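Local coordinates for protein putative phosphatase (Bacteroides thetaiotaomicron, PDB 3KYA) that is of unknown function but is a putative phosphatase that binds zinc and joins an IPT/TIG domain to a six-bladed beta-propeller, at residues N330-M335 and N372-G377; Y356-Y361 and E368-N373. One frame throughout, in Å; residues are numbered along the deposited sequence.

Contact 1: residues N330-M335 and N372-G377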
ATOM      1  N   ASN A 330      23.342 -15.319  -1.990  1.00 14.93           N
ATOM      2  CA  ASN A 330      23.326 -16.471  -2.889  1.00 15.34           C
ATOM      3  C   ASN A 330      22.088 -17.375  -2.805  1.00 15.55           C
ATOM      4  O   ASN A 330      21.943 -18.274  -3.627  1.00 16.85           O
ATOM      5  CB  ASN A 330      24.611 -17.316  -2.722  1.00 15.70           C
ATOM      6  CG  ASN A 330      24.715 -18.025  -1.370  1.00 15.42           C
ATOM      7  OD1 ASN A 330      24.124 -17.621  -0.377  1.00 15.95           O
ATOM      8  ND2 ASN A 330      25.529 -19.076  -1.330  1.00 16.35           N
ATOM      9  N   ASN A 331      21.194 -17.129  -1.848  1.00 15.51           N
ATOM     10  CA  ASN A 331      19.995 -17.965  -1.705  1.00 15.31           C
ATOM     11  C   ASN A 331      18.649 -17.222  -1.714  1.00 14.71           C
ATOM     12  O   ASN A 331      17.597 -17.805  -1.452  1.00 14.27           O
ATOM     13  CB  ASN A 331      20.177 -18.917  -0.518  1.00 15.55           C
ATOM     14  CG  ASN A 331      21.133 -20.060  -0.852  1.00 16.11           C
ATOM     15  OD1 ASN A 331      20.875 -20.847  -1.773  1.00 16.65           O
ATOM     16  ND2 ASN A 331      22.219 -20.172  -0.099  1.00 14.67           N
ATOM     17  N   HIS A 332      18.713 -15.929  -2.026  1.00 14.20           N
ATOM     18  CA  HIS A 332      17.555 -15.104  -2.376  1.00 13.50           C
ATOM     19  C   HIS A 332      16.496 -14.802  -1.312  1.00 13.27           C
ATOM     20  O   HIS A 332      15.308 -14.750  -1.612  1.00 13.47           O
ATOM     21  CB  HIS A 332      16.924 -15.722  -3.646  1.00 13.10           C
ATOM     22  CG  HIS A 332      17.947 -16.232  -4.613  1.00 13.56           C
ATOM     23  ND1 HIS A 332      18.835 -15.397  -5.262  1.00 13.70           N
ATOM     24  CD2 HIS A 332      18.266 -17.493  -4.995  1.00 14.43           C
ATOM     25  CE1 HIS A 332      19.654 -16.124  -6.006  1.00 15.40           C
ATOM     26  NE2 HIS A 332      19.326 -17.399  -5.865  1.00 13.82           N
ATOM     27  N   TYR A 333      16.940 -14.535  -0.087  1.00 13.13           N
ATOM     28  CA  TYR A 333      16.035 -14.122   0.988  1.00 13.39           C
ATOM     29  C   TYR A 333      16.760 -13.351   2.101  1.00 13.24           C
ATOM     30  O   TYR A 333      17.992 -13.313   2.142  1.00 13.76           O
ATOM     31  CB  TYR A 333      15.265 -15.334   1.576  1.00 13.35           C
ATOM     32  CG  TYR A 333      16.097 -16.317   2.400  1.00 13.69           C
ATOM     33  CD1 TYR A 333      17.069 -17.111   1.807  1.00 15.36           C
ATOM     34  CD2 TYR A 333      15.874 -16.482   3.764  1.00 13.94           C
ATOM     35  CE1 TYR A 333      17.824 -18.021   2.562  1.00 15.40           C
ATOM     36  CE2 TYR A 333      16.622 -17.383   4.521  1.00 13.33           C
ATOM     37  CZ  TYR A 333      17.589 -18.155   3.912  1.00 14.66           C
ATOM     38  OH  TYR A 333      18.329 -19.050   4.659  1.00 16.19           O
ATOM     39  N   PHE A 334      15.971 -12.713   2.965  1.00 13.65           N
ATOM     40  CA  PHE A 334      16.441 -12.043   4.170  1.00 13.27           C
ATOM     41  C   PHE A 334      15.880 -12.738   5.413  1.00 13.32           C
ATOM     42  O   PHE A 334      14.701 -13.169   5.434  1.00 13.53           O
ATOM     43  CB  PHE A 334      15.991 -10.553   4.263  1.00 13.42           C
ATOM     44  CG  PHE A 334      16.732  -9.606   3.366  1.00 12.64           C
ATOM     45  CD1 PHE A 334      16.307  -9.383   2.070  1.00 13.27           C
ATOM     46  CD2 PHE A 334      17.817  -8.869   3.850  1.00 13.75           C
ATOM     47  CE1 PHE A 334      17.003  -8.501   1.236  1.00 12.93           C
ATOM     48  CE2 PHE A 334      18.507  -8.001   3.023  1.00 11.70           C
ATOM     49  CZ  PHE A 334      18.085  -7.812   1.721  1.00 12.97           C
HETATM   50  N   MSE A 335      16.726 -12.840   6.433  1.00 12.97           N
HETATM   51  CA  MSE A 335      16.343 -13.308   7.747  1.00 13.36           C
HETATM   52  C   MSE A 335      16.350 -12.086   8.677  1.00 13.34           C
HETATM   53  O   MSE A 335      16.970 -11.058   8.364  1.00 13.52           O
HETATM   54  CB  MSE A 335      17.302 -14.385   8.259  1.00 13.48           C
HETATM   55  CG  MSE A 335      17.423 -15.609   7.354  1.00 12.88           C
HETATM   56 SE   MSE A 335      18.529 -17.005   8.125  0.75 13.08          SE
HETATM   57  CE  MSE A 335      17.271 -17.644   9.453  1.00 10.92           C
ATOM     58  N   ASN A 372      16.149 -11.873  -6.259  1.00 13.40           N
ATOM     59  CA  ASN A 372      17.190 -12.599  -6.955  1.00 13.46           C
ATOM     60  C   ASN A 372      18.547 -11.913  -6.755  1.00 13.66           C
ATOM     61  O   ASN A 372      18.856 -10.925  -7.420  1.00 13.60           O
ATOM     62  CB  ASN A 372      16.810 -12.707  -8.433  1.00 13.37           C
ATOM     63  CG  ASN A 372      17.645 -13.708  -9.184  1.00 13.12           C
ATOM     64  OD1 ASN A 372      18.686 -14.151  -8.705  1.00 13.91           O
ATOM     65  ND2 ASN A 372      17.191 -14.079 -10.379  1.00 14.89           N
ATOM     66  N   ASN A 373      19.343 -12.494  -5.855  1.00 13.74           N
ATOM     67  CA  ASN A 373      20.658 -11.949  -5.469  0.50 13.56           C
ATOM     68  C   ASN A 373      20.496 -10.596  -4.772  1.00 13.76           C
ATOM     69  O   ASN A 373      20.934  -9.556  -5.302  1.00 13.52           O
ATOM     70  CB  ASN A 373      21.656 -11.818  -6.647  0.50 13.41           C
ATOM     71  CG  ASN A 373      22.283 -13.138  -7.060  0.50 13.10           C
ATOM     72  OD1 ASN A 373      23.476 -13.359  -6.845  0.50 11.84           O
ATOM     73  ND2 ASN A 373      21.494 -14.006  -7.663  0.50 11.80           N
ATOM     74  N   PRO A 374      19.852 -10.582  -3.588  1.00 13.82           N
ATOM     75  CA  PRO A 374      19.693  -9.331  -2.842  1.00 14.38           C
ATOM     76  C   PRO A 374      21.045  -8.868  -2.297  1.00 14.38           C
ATOM     77  O   PRO A 374      21.767  -9.665  -1.669  1.00 14.62           O
ATOM     78  CB  PRO A 374      18.757  -9.709  -1.696  1.00 13.81           C
ATOM     79  CG  PRO A 374      18.993 -11.178  -1.489  1.00 14.61           C
ATOM     80  CD  PRO A 374      19.299 -11.737  -2.848  1.00 14.28           C
ATOM     81  N   CYS A 375      21.386  -7.609  -2.560  1.00 14.58           N
ATOM     82  CA  CYS A 375      22.672  -7.053  -2.137  1.00 14.42           C
ATOM     83  C   CYS A 375      22.488  -5.947  -1.080  1.00 14.25           C
ATOM     84  O   CYS A 375      21.685  -6.117  -0.159  1.00 14.38           O
ATOM     85  CB  CYS A 375      23.501  -6.645  -3.372  1.00 14.50           C
ATOM     86  SG  CYS A 375      24.012  -8.085  -4.404  1.00 15.34           S
ATOM     87  N   GLN A 376      23.174  -4.814  -1.214  1.00 12.97           N
ATOM     88  CA  GLN A 376      23.208  -3.840  -0.129  1.00 13.21           C
ATOM     89  C   GLN A 376      21.852  -3.239   0.204  1.00 12.63           C
ATOM     90  O   GLN A 376      21.064  -2.939  -0.685  1.00 13.38           O
ATOM     91  CB  GLN A 376      24.207  -2.717  -0.434  1.00 13.23           C
ATOM     92  CG  GLN A 376      24.591  -1.895   0.804  1.00 12.85           C
ATOM     93  CD  GLN A 376      25.827  -1.045   0.580  1.00 14.12           C
ATOM     94  OE1 GLN A 376      26.200  -0.775  -0.558  1.00 12.80           O
ATOM     95  NE2 GLN A 376      26.469  -0.619   1.677  1.00 13.33           N
ATOM     96  N   GLY A 377      21.623  -3.035   1.497  1.00 12.73           N
ATOM     97  CA  GLY A 377      20.388  -2.473   2.000  1.00 12.87           C
ATOM     98  C   GLY A 377      20.623  -1.366   3.004  1.00 12.81           C
ATOM     99  O   GLY A 377      21.658  -1.329   3.661  1.00 13.19           O
TER
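His332 and Asn373 illustrate how a side chain can take over a backbone N-H at a turn into a strand. The amide N of Asn373 donates to ND1 of His332 over 3.0 Å with an N-H...N angle of 154°, and the donor lies close to the imidazole plane. Since ND1 accepts, a neutral ring would probably carry its proton on NE2. Next to ND1, CE1 of His332 lies 3.3 Å from ND2 of Asn373 and 3.5 Å from OD1 of Asn372. The imidazole runs alongside both asparagine side chains, pointing the same way, with the Asn372 amide almost perpendicular to the ring. The two asparagines are tied together as well, ND2 of Asn373 donating to OD1 of Asn372 at 3.0 Å. An alanine in place of His332 would probably leave the Asn373 N-H without its acceptor and open a gap beside both amides.

Pro374 carries the apolar half. Its CD rests 3.8 Å from CA of His332, and its CB approaches CE1 of Phe334 at 3.6 Å as the two side chains slide past each other. The setting is the seam between neighbouring blades of the propeller: strand 333-340 is third in one four-stranded sheet, and strand 374-381 begins the next. Their short segments pack at an axis distance of 8.6 Å, inclined by 49°, with Phe334 and Pro374 meeting between them.

A second shell fixes these groups. Phe334 makes edge-to-face contacts with Phe393 and Phe395 on strand 391-397, while Asn372 N donates to Asp397 OD1. On the other blade, the backbone C of Asn330 lies above one face of the His332 ring, toward the rim, and the Asn330 side-chain amide is held by Ser310 O and Glu312 N.

Contact 2: residues Y356-Y361 and E368-N373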
ATOM      1  N   TYR A 356      13.399 -19.021   0.496  1.00 18.71           N
ATOM      2  CA  TYR A 356      14.564 -19.854   0.785  1.00 18.96           C
ATOM      3  C   TYR A 356      15.003 -20.659  -0.449  1.00 18.77           C
ATOM      4  O   TYR A 356      14.302 -21.575  -0.870  1.00 17.89           O
ATOM      5  CB  TYR A 356      14.177 -20.803   1.941  1.00 19.51           C
ATOM      6  CG  TYR A 356      15.157 -21.898   2.301  1.00 20.33           C
ATOM      7  CD1 TYR A 356      16.214 -21.660   3.164  1.00 23.18           C
ATOM      8  CD2 TYR A 356      14.971 -23.204   1.840  1.00 23.39           C
ATOM      9  CE1 TYR A 356      17.103 -22.677   3.519  1.00 24.86           C
ATOM     10  CE2 TYR A 356      15.852 -24.226   2.187  1.00 24.17           C
ATOM     11  CZ  TYR A 356      16.914 -23.955   3.029  1.00 25.12           C
ATOM     12  OH  TYR A 356      17.794 -24.954   3.379  1.00 27.42           O
ATOM     13  N   LYS A 357      16.157 -20.301  -1.022  1.00 18.00           N
ATOM     14  CA  LYS A 357      16.720 -20.983  -2.201  1.00 18.10           C
ATOM     15  C   LYS A 357      15.808 -20.949  -3.436  1.00 17.62           C
ATOM     16  O   LYS A 357      15.886 -21.835  -4.296  1.00 17.33           O
ATOM     17  CB  LYS A 357      17.088 -22.448  -1.881  1.00 18.60           C
ATOM     18  CG  LYS A 357      17.940 -22.621  -0.636  1.00 20.59           C
ATOM     19  CD  LYS A 357      18.434 -24.052  -0.433  1.00 22.32           C
ATOM     20  CE  LYS A 357      19.448 -24.452  -1.496  1.00 23.68           C
ATOM     21  NZ  LYS A 357      20.148 -25.747  -1.204  1.00 24.14           N
ATOM     22  N   GLN A 358      14.959 -19.932  -3.533  1.00 16.68           N
ATOM     23  CA  GLN A 358      14.030 -19.798  -4.652  1.00 17.22           C
ATOM     24  C   GLN A 358      14.104 -18.398  -5.254  1.00 16.61           C
ATOM     25  O   GLN A 358      13.421 -17.491  -4.801  1.00 15.90           O
ATOM     26  CB  GLN A 358      12.602 -20.092  -4.174  1.00 17.92           C
ATOM     27  CG  GLN A 358      12.457 -21.473  -3.532  1.00 21.27           C
ATOM     28  CD  GLN A 358      11.229 -21.603  -2.635  1.00 27.57           C
ATOM     29  OE1 GLN A 358      10.092 -21.355  -3.062  1.00 31.30           O
ATOM     30  NE2 GLN A 358      11.455 -22.039  -1.385  1.00 30.77           N
ATOM     31  N   SER A 359      14.937 -18.232  -6.279  1.00 16.19           N
ATOM     32  CA  SER A 359      15.062 -16.952  -6.964  1.00 16.08           C
ATOM     33  C   SER A 359      13.797 -16.597  -7.746  1.00 16.06           C
ATOM     34  O   SER A 359      13.070 -17.477  -8.212  1.00 15.71           O
ATOM     35  CB  SER A 359      16.249 -16.966  -7.931  1.00 16.10           C
ATOM     36  OG  SER A 359      16.078 -17.916  -8.966  1.00 16.38           O
ATOM     37  N   GLY A 360      13.544 -15.300  -7.886  1.00 15.54           N
ATOM     38  CA  GLY A 360      12.409 -14.816  -8.667  1.00 15.52           C
ATOM     39  C   GLY A 360      12.219 -13.316  -8.536  1.00 15.23           C
ATOM     40  O   GLY A 360      13.071 -12.617  -7.999  1.00 14.75           O
ATOM     41  N   TYR A 361      11.096 -12.835  -9.059  1.00 15.31           N
ATOM     42  CA  TYR A 361      10.707 -11.439  -8.926  1.00 15.19           C
ATOM     43  C   TYR A 361       9.212 -11.383  -8.616  1.00 15.34           C
ATOM     44  O   TYR A 361       8.370 -11.620  -9.494  1.00 15.44           O
ATOM     45  CB  TYR A 361      11.037 -10.636 -10.181  1.00 15.46           C
ATOM     46  CG  TYR A 361      10.518  -9.222 -10.088  1.00 14.83           C
ATOM     47  CD1 TYR A 361      11.033  -8.341  -9.148  1.00 15.27           C
ATOM     48  CD2 TYR A 361       9.503  -8.770 -10.922  1.00 16.03           C
ATOM     49  CE1 TYR A 361      10.546  -7.043  -9.035  1.00 15.55           C
ATOM     50  CE2 TYR A 361       9.020  -7.470 -10.821  1.00 16.66           C
ATOM     51  CZ  TYR A 361       9.551  -6.613  -9.879  1.00 15.52           C
ATOM     52  OH  TYR A 361       9.063  -5.329  -9.769  1.00 15.14           O
ATOM     53  N   GLU A 368       6.469 -15.171   0.769  0.50 15.69           N
ATOM     54  CA  GLU A 368       5.808 -15.306  -0.532  0.50 15.89           C
ATOM     55  C   GLU A 368       6.455 -14.349  -1.550  0.50 15.57           C
ATOM     56  O   GLU A 368       6.251 -14.486  -2.752  0.50 15.55           O
ATOM     57  CB  GLU A 368       4.306 -15.032  -0.425  0.50 16.43           C
ATOM     58  CG  GLU A 368       3.546 -16.040   0.433  0.50 17.52           C
ATOM     59  CD  GLU A 368       3.614 -17.455  -0.118  0.50 20.14           C
ATOM     60  OE1 GLU A 368       3.781 -17.618  -1.345  0.50 21.85           O
ATOM     61  OE2 GLU A 368       3.489 -18.409   0.678  0.50 21.84           O
ATOM     62  N   ALA A 369       7.225 -13.373  -1.063  1.00 15.35           N
ATOM     63  CA  ALA A 369       7.934 -12.443  -1.937  1.00 15.05           C
ATOM     64  C   ALA A 369       9.077 -13.218  -2.597  1.00 15.00           C
ATOM     65  O   ALA A 369       9.541 -14.252  -2.075  1.00 14.58           O
ATOM     66  CB  ALA A 369       8.472 -11.217  -1.151  1.00 15.02           C
ATOM     67  N   ARG A 370       9.506 -12.743  -3.759  1.00 14.71           N
ATOM     68  CA  ARG A 370      10.619 -13.333  -4.463  1.00 14.65           C
ATOM     69  C   ARG A 370      11.599 -12.243  -4.888  1.00 14.41           C
ATOM     70  O   ARG A 370      11.189 -11.160  -5.295  1.00 14.46           O
ATOM     71  CB  ARG A 370      10.122 -14.122  -5.676  1.00 15.09           C
ATOM     72  CG  ARG A 370       9.288 -15.351  -5.300  1.00 14.89           C
ATOM     73  CD  ARG A 370      10.151 -16.455  -4.694  1.00 16.62           C
ATOM     74  NE  ARG A 370       9.368 -17.644  -4.325  1.00 17.19           N
ATOM     75  CZ  ARG A 370       8.776 -17.846  -3.146  1.00 18.52           C
ATOM     76  NH1 ARG A 370       8.837 -16.951  -2.169  1.00 18.39           N
ATOM     77  NH2 ARG A 370       8.107 -18.971  -2.940  1.00 19.49           N
HETATM   78  N   MSE A 371      12.884 -12.561  -4.770  1.00 14.02           N
HETATM   79  CA  MSE A 371      13.975 -11.667  -5.139  1.00 13.86           C
HETATM   80  C   MSE A 371      15.093 -12.514  -5.768  1.00 13.79           C
HETATM   81  O   MSE A 371      14.999 -13.743  -5.824  1.00 13.62           O
HETATM   82  CB  MSE A 371      14.448 -10.891  -3.913  1.00 14.37           C
HETATM   83  CG  MSE A 371      14.868 -11.784  -2.748  1.00 14.40           C
HETATM   84 SE   MSE A 371      15.087 -10.851  -1.050  0.75 15.06          SE
HETATM   85  CE  MSE A 371      13.279 -10.327  -0.620  1.00 17.09           C
ATOM     86  N   ASN A 372      16.149 -11.873  -6.259  1.00 13.40           N
ATOM     87  CA  ASN A 372      17.190 -12.599  -6.955  1.00 13.46           C
ATOM     88  C   ASN A 372      18.547 -11.913  -6.755  1.00 13.66           C
ATOM     89  O   ASN A 372      18.856 -10.925  -7.420  1.00 13.60           O
ATOM     90  CB  ASN A 372      16.810 -12.707  -8.433  1.00 13.37           C
ATOM     91  CG  ASN A 372      17.645 -13.708  -9.184  1.00 13.12           C
ATOM     92  OD1 ASN A 372      18.686 -14.151  -8.705  1.00 13.91           O
ATOM     93  ND2 ASN A 372      17.191 -14.079 -10.379  1.00 14.89           N
ATOM     94  N   ASN A 373      19.343 -12.494  -5.855  1.00 13.74           N
ATOM     95  CA  ASN A 373      20.658 -11.949  -5.469  0.50 13.56           C
ATOM     96  C   ASN A 373      20.496 -10.596  -4.772  1.00 13.76           C
ATOM     97  O   ASN A 373      20.934  -9.556  -5.302  1.00 13.52           O
ATOM     98  CB  ASN A 373      21.656 -11.818  -6.647  0.50 13.41           C
ATOM     99  CG  ASN A 373      22.283 -13.138  -7.060  0.50 13.10           C
ATOM    100  OD1 ASN A 373      23.476 -13.359  -6.845  0.50 11.84           O
ATOM    101  ND2 ASN A 373      21.494 -14.006  -7.663  0.50 11.80           N
TER
HETATM  102  O   HOH W   1      13.245 -15.133  -3.261  1.00 15.79           O
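Two torsions bring Arg370 over the chain at Gln358: CG stands beside its own backbone N (chi1 -66°), and a bend at chi2 (-71°) carries CD to 3.4 Å from Gln358 O. Gln358, extended beyond CG, passes across the arginine at a slant. Its OE1 comes within 3.1 Å of Arg370 NH2, but the angle is too poor for a hydrogen bond, so any attraction is probably electrostatic. Each group is steadied by its own side of the loop: Gln358 NE2 donates to Tyr356 O, and Arg370 NH1 to Ala369 O and Thr367 O.

The firm link is backbone to backbone. Gly360 N donates to Met371 O at 3.0 Å, from above the carbonyl plane, and Ser359 CA adds a CH...O contact to that oxygen at 3.4 Å. A water accepts from Met371 N and probably donates to Gln358 O. At Gly360 a CB would lie only 3.1 Å from Arg370 CB, closer than two carbons normally pack.

Both segments belong to the long loop between strands 345-352 and 374-381, which rests on the next blade through Met371 and Tyr361: Met371 packs against Phe395 of strand 391-397 and Arg404 of strand 402-406, which Tyr361 also touches.

In the fold
Contact 1 is the more buried of the two, drawing on residues of two adjacent blades, whereas contact 2 lies at the surface and brings two parts of one inter-blade loop together, roughly at right angles. They share Asn372 and Asn373, and their centres are about 8 Å apart. Chemistry follows place: contact 1 pairs a ring-to-backbone bond with apolar packing, while contact 2 relies on backbone atoms, a water and polar side chains. The two also touch directly. Phe334 CD1 packs 3.7 Å from the selenium (SE) of selenomethionine Met371, His332 CD2 lies 3.6 Å from Ser359 CB, and Asn331 O probably accepts from Lys357 N, so the surface loop is joined to the seam.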